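Long-range contact in anti-sigma-factor antagonist (STAS) domain protein (Moorella thermoacetica, PDB 3ZXN), which is an RsbS-type STAS-domain protein that probably serves as a scaffold component of the stressosome, a bacterial signalling complex here linked to secondary-messenger control: residues 24-35 and 57-67. The protein carries 1 engineered substitution. Sequence-based numbering, arbitrary orientation. Where two conformers were deposited one is given.
Sequences DQSVIQFKEELL and DEFVTRVLIEI. Engineered in segment 57-67: Glu58 (natural residue Ser).
Lys31 crosses Val63 obliquely and runs alongside Ile67 in the opposite sense, its CG 4.0 Å from Val63 CG1 and 4.1 Å from Ile67 CG1. A bend at chi3 (61°) turns the end of the otherwise extended chain toward Glu66. In the conformer described, Lys31 NZ donates to Glu66 OE1 from the syn side at 2.9 Å, 21° out of the carboxylate plane; Glu66 has a second conformer, so this salt bridge may not be permanent. Beside the lysine stem, Val27 sets CG1 against Val63 CG2. Farther along, Ile67 CD1 packs on Leu34 CD2 at 3.7 Å and touches Phe30 CE2, the Phe30 and Ile67 side chains crossing at about a right angle. These contacts join helices 25-38 and 58-74 of the STAS fold, whose segments run nearly parallel, 7° apart with axes 10.4 Å from each other, on one side of the central beta-sheet. At the N-terminal ends, the poorly ordered Asp24 holds OD1 over one face of the Phe59 ring, near its rim. Asp24 OD2 comes within 4.1 Å of OD2 of Asp57, the N-cap residue of helix 58-74, whose N-terminus probably offsets this proximity of like charges. Leu34 and Ile67 both reach Leu46 and Ile48 of strand 45-49, while Phe30 leans on Val16.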
loop_
_atom_site.group_PDB
_atom_site.type_symbol
_atom_site.label_atom_id
_atom_site.label_comp_id
_atom_site.label_asym_id
_atom_site.label_seq_id
_atom_site.Cartn_x
_atom_site.Cartn_y
_atom_site.Cartn_z
ATOM N N ASP A 24 7.506 -14.775 4.711
ATOM C CA ASP A 24 8.133 -14.231 3.511
ATOM C C ASP A 24 7.391 -14.685 2.259
ATOM O O ASP A 24 7.315 -13.959 1.268
ATOM C CB ASP A 24 9.608 -14.638 3.433
ATOM C CG ASP A 24 10.421 -13.725 2.522
ATOM O OD1 ASP A 24 9.929 -13.375 1.429
ATOM O OD2 ASP A 24 11.551 -13.348 2.903
ATOM N N GLN A 25 6.841 -15.894 2.304
ATOM C CA GLN A 25 5.988 -16.360 1.222
ATOM C C GLN A 25 4.555 -15.898 1.476
ATOM O O GLN A 25 3.700 -15.962 0.593
ATOM C CB GLN A 25 6.060 -17.882 1.086
ATOM C CG GLN A 25 6.210 -18.362 -0.353
ATOM C CD GLN A 25 7.356 -19.345 -0.524
ATOM O OE1 GLN A 25 7.166 -20.559 -0.424
ATOM N NE2 GLN A 25 8.555 -18.824 -0.782
ATOM N N SER A 26 4.304 -15.423 2.691
ATOM C CA SER A 26 3.000 -14.878 3.042
ATOM C C SER A 26 2.826 -13.461 2.487
ATOM O O SER A 26 1.709 -12.943 2.418
ATOM C CB SER A 26 2.809 -14.894 4.560
ATOM O OG SER A 26 3.929 -14.328 5.216
ATOM N N VAL A 27 3.941 -12.843 2.103
ATOM C CA VAL A 27 3.924 -11.546 1.433
ATOM C C VAL A 27 3.470 -11.751 -0.011
ATOM O O VAL A 27 2.721 -10.942 -0.563
ATOM C CB VAL A 27 5.319 -10.889 1.439
ATOM C CG1 VAL A 27 5.262 -9.503 0.828
ATOM C CG2 VAL A 27 5.869 -10.828 2.852
ATOM N N ILE A 28 3.939 -12.839 -0.615
ATOM C CA ILE A 28 3.450 -13.270 -1.920
ATOM C C ILE A 28 1.970 -13.609 -1.814
ATOM O O ILE A 28 1.165 -13.211 -2.652
ATOM C CB ILE A 28 4.218 -14.512 -2.416
ATOM C CG1 ILE A 28 5.683 -14.161 -2.689
ATOM C CG2 ILE A 28 3.561 -15.082 -3.653
ATOM C CD1 ILE A 28 6.587 -15.374 -2.862
ATOM N N GLN A 29 1.621 -14.344 -0.765
ATOM C CA GLN A 29 0.238 -14.709 -0.497
ATOM C C GLN A 29 -0.626 -13.468 -0.309
ATOM O O GLN A 29 -1.763 -13.413 -0.783
ATOM C CB GLN A 29 0.169 -15.587 0.751
ATOM C CG GLN A 29 -1.232 -15.841 1.274
ATOM C CD GLN A 29 -1.221 -16.684 2.539
ATOM O OE1 GLN A 29 -0.377 -17.571 2.696
ATOM N NE2 GLN A 29 -2.148 -16.402 3.452
ATOM N N PHE A 30 -0.080 -12.473 0.385
ATOM C CA PHE A 30 -0.806 -11.238 0.620
ATOM C C PHE A 30 -1.037 -10.461 -0.674
ATOM O O PHE A 30 -2.153 -10.041 -0.951
ATOM C CB PHE A 30 -0.084 -10.353 1.640
ATOM C CG PHE A 30 -0.385 -8.900 1.473
ATOM C CD1 PHE A 30 -1.654 -8.407 1.741
ATOM C CD2 PHE A 30 0.586 -8.026 1.014
ATOM C CE1 PHE A 30 -1.937 -7.071 1.571
ATOM C CE2 PHE A 30 0.302 -6.676 0.847
ATOM C CZ PHE A 30 -0.963 -6.205 1.128
ATOM N N LYS A 31 0.024 -10.277 -1.458
ATOM C CA LYS A 31 -0.067 -9.560 -2.730
ATOM C C LYS A 31 -1.124 -10.190 -3.632
ATOM O O LYS A 31 -1.942 -9.492 -4.235
ATOM C CB LYS A 31 1.287 -9.546 -3.437
ATOM C CG LYS A 31 1.329 -8.656 -4.669
ATOM C CD LYS A 31 2.516 -9.002 -5.522
ATOM C CE LYS A 31 2.431 -10.445 -6.011
ATOM N NZ LYS A 31 3.515 -10.736 -6.984
ATOM N N GLU A 32 -1.120 -11.516 -3.700
ATOM C CA GLU A 32 -2.079 -12.240 -4.524
ATOM C C GLU A 32 -3.517 -12.014 -4.080
ATOM O O GLU A 32 -4.392 -11.754 -4.905
ATOM C CB GLU A 32 -1.752 -13.738 -4.542
ATOM C CG GLU A 32 -0.495 -14.063 -5.339
ATOM C CD GLU A 32 -0.103 -15.530 -5.258
ATOM O OE1 GLU A 32 -0.636 -16.251 -4.383
ATOM O OE2 GLU A 32 0.746 -15.959 -6.072
ATOM N N GLU A 33 -3.767 -12.114 -2.778
ATOM C CA GLU A 33 -5.113 -11.890 -2.263
ATOM C C GLU A 33 -5.556 -10.439 -2.459
ATOM O O GLU A 33 -6.719 -10.172 -2.800
ATOM C CB GLU A 33 -5.212 -12.292 -0.784
ATOM C CG GLU A 33 -6.599 -12.053 -0.184
ATOM C CD GLU A 33 -6.706 -12.421 1.296
ATOM O OE1 GLU A 33 -5.670 -12.749 1.921
ATOM O OE2 GLU A 33 -7.837 -12.374 1.833
ATOM N N LEU A 34 -4.643 -9.498 -2.229
ATOM C CA LEU A 34 -4.980 -8.084 -2.387
ATOM C C LEU A 34 -5.382 -7.822 -3.835
ATOM O O LEU A 34 -6.425 -7.230 -4.112
ATOM C CB LEU A 34 -3.804 -7.182 -1.995
ATOM C CG LEU A 34 -4.086 -5.675 -2.140
ATOM C CD1 LEU A 34 -5.157 -5.201 -1.143
ATOM C CD2 LEU A 34 -2.815 -4.850 -1.982
ATOM N N LEU A 35 -4.549 -8.285 -4.761
ATOM C CA LEU A 35 -4.813 -8.050 -6.172
ATOM C C LEU A 35 -6.122 -8.695 -6.577
ATOM O O LEU A 35 -6.874 -8.118 -7.346
ATOM C CB LEU A 35 -3.652 -8.537 -7.060
ATOM C CG LEU A 35 -2.316 -7.815 -6.836
ATOM C CD1 LEU A 35 -1.173 -8.439 -7.657
ATOM C CD2 LEU A 35 -2.452 -6.328 -7.142
ATOM N N ASP A 57 12.453 -4.968 2.984
ATOM C CA ASP A 57 13.170 -5.943 2.182
ATOM C C ASP A 57 13.160 -5.580 0.700
ATOM O O ASP A 57 12.356 -4.758 0.244
ATOM C CB ASP A 57 12.475 -7.297 2.354
ATOM C CG ASP A 57 13.398 -8.464 2.140
ATOM O OD1 ASP A 57 14.497 -8.270 1.576
ATOM O OD2 ASP A 57 13.011 -9.586 2.532
ATOM N N GLU A 58 14.053 -6.208 -0.050
ATOM C CA GLU A 58 14.046 -6.107 -1.501
ATOM C C GLU A 58 12.788 -6.793 -2.028
ATOM O O GLU A 58 12.252 -6.416 -3.071
ATOM C CB GLU A 58 15.299 -6.769 -2.075
ATOM C CG GLU A 58 15.788 -6.165 -3.378
ATOM C CD GLU A 58 17.261 -6.446 -3.625
ATOM O OE1 GLU A 58 18.034 -6.464 -2.642
ATOM O OE2 GLU A 58 17.647 -6.655 -4.797
ATOM N N PHE A 59 12.328 -7.802 -1.291
ATOM C CA PHE A 59 11.110 -8.530 -1.632
ATOM C C PHE A 59 9.868 -7.659 -1.451
ATOM O O PHE A 59 9.068 -7.511 -2.373
ATOM C CB PHE A 59 10.973 -9.795 -0.779
ATOM C CG PHE A 59 12.047 -10.816 -1.024
ATOM C CD1 PHE A 59 11.980 -11.665 -2.122
ATOM C CD2 PHE A 59 13.122 -10.938 -0.153
ATOM C CE1 PHE A 59 12.970 -12.611 -2.351
ATOM C CE2 PHE A 59 14.112 -11.882 -0.374
ATOM C CZ PHE A 59 14.035 -12.720 -1.475
ATOM N N VAL A 60 9.709 -7.094 -0.257
ATOM C CA VAL A 60 8.583 -6.206 0.025
ATOM C C VAL A 60 8.537 -5.051 -0.966
ATOM O O VAL A 60 7.465 -4.684 -1.454
ATOM C CB VAL A 60 8.649 -5.646 1.462
ATOM C CG1 VAL A 60 7.630 -4.515 1.653
ATOM C CG2 VAL A 60 8.414 -6.756 2.469
ATOM N N THR A 61 9.702 -4.490 -1.271
ATOM C CA THR A 61 9.782 -3.371 -2.198
ATOM C C THR A 61 9.181 -3.736 -3.552
ATOM O O THR A 61 8.451 -2.950 -4.159
ATOM C CB THR A 61 11.232 -2.899 -2.410
ATOM O OG1 THR A 61 11.774 -2.430 -1.171
ATOM C CG2 THR A 61 11.270 -1.762 -3.430
ATOM N N ARG A 62 9.506 -4.930 -4.032
ATOM C CA ARG A 62 9.041 -5.350 -5.349
ATOM C C ARG A 62 7.535 -5.557 -5.336
ATOM O O ARG A 62 6.855 -5.213 -6.294
ATOM C CB ARG A 62 9.785 -6.603 -5.831
ATOM C CG ARG A 62 11.209 -6.303 -6.305
ATOM C CD ARG A 62 12.151 -7.511 -6.172
ATOM N NE ARG A 62 11.898 -8.549 -7.171
ATOM C CZ ARG A 62 11.429 -9.762 -6.890
ATOM N NH1 ARG A 62 11.162 -10.101 -5.632
ATOM N NH2 ARG A 62 11.230 -10.639 -7.866
ATOM N N VAL A 63 7.020 -6.110 -4.244
ATOM C CA VAL A 63 5.580 -6.220 -4.045
ATOM C C VAL A 63 4.887 -4.847 -4.067
ATOM O O VAL A 63 3.844 -4.672 -4.711
ATOM C CB VAL A 63 5.265 -6.942 -2.739
ATOM C CG1 VAL A 63 3.852 -6.623 -2.287
ATOM C CG2 VAL A 63 5.471 -8.449 -2.907
ATOM N N LEU A 64 5.471 -3.874 -3.364
ATOM C CA LEU A 64 4.946 -2.513 -3.384
ATOM C C LEU A 64 5.033 -1.867 -4.767
ATOM O O LEU A 64 4.128 -1.138 -5.162
ATOM C CB LEU A 64 5.632 -1.634 -2.338
ATOM C CG LEU A 64 5.360 -2.039 -0.889
ATOM C CD1 LEU A 64 6.182 -1.181 0.067
ATOM C CD2 LEU A 64 3.862 -1.917 -0.573
ATOM N N ILE A 65 6.110 -2.126 -5.509
ATOM C CA ILE A 65 6.182 -1.598 -6.870
ATOM C C ILE A 65 5.093 -2.213 -7.763
ATOM O O ILE A 65 4.481 -1.509 -8.571
ATOM C CB ILE A 65 7.594 -1.774 -7.514
ATOM C CG1 ILE A 65 8.655 -1.000 -6.728
ATOM C CG2 ILE A 65 7.585 -1.309 -8.964
ATOM C CD1 ILE A 65 10.103 -1.327 -7.129
ATOM N N GLU A 66 4.842 -3.514 -7.624
ATOM C CA GLU A 66 3.834 -4.165 -8.454
ATOM C C GLU A 66 2.423 -3.688 -8.099
ATOM O O GLU A 66 1.631 -3.358 -8.977
ATOM C CB GLU A 66 3.953 -5.684 -8.355
ATOM C CG GLU A 66 5.243 -6.218 -8.980
ATOM C CD GLU A 66 5.433 -7.705 -8.763
ATOM O OE1 GLU A 66 4.431 -8.414 -8.535
ATOM O OE2 GLU A 66 6.592 -8.161 -8.809
ATOM N N ILE A 67 2.117 -3.639 -6.812
ATOM C CA ILE A 67 0.805 -3.136 -6.394
ATOM C C ILE A 67 0.585 -1.714 -6.913
ATOM O O ILE A 67 -0.477 -1.385 -7.442
ATOM C CB ILE A 67 0.658 -3.191 -4.866
ATOM C CG1 ILE A 67 0.599 -4.650 -4.402
ATOM C CG2 ILE A 67 -0.588 -2.399 -4.410
ATOM C CD1 ILE A 67 0.810 -4.850 -2.889
#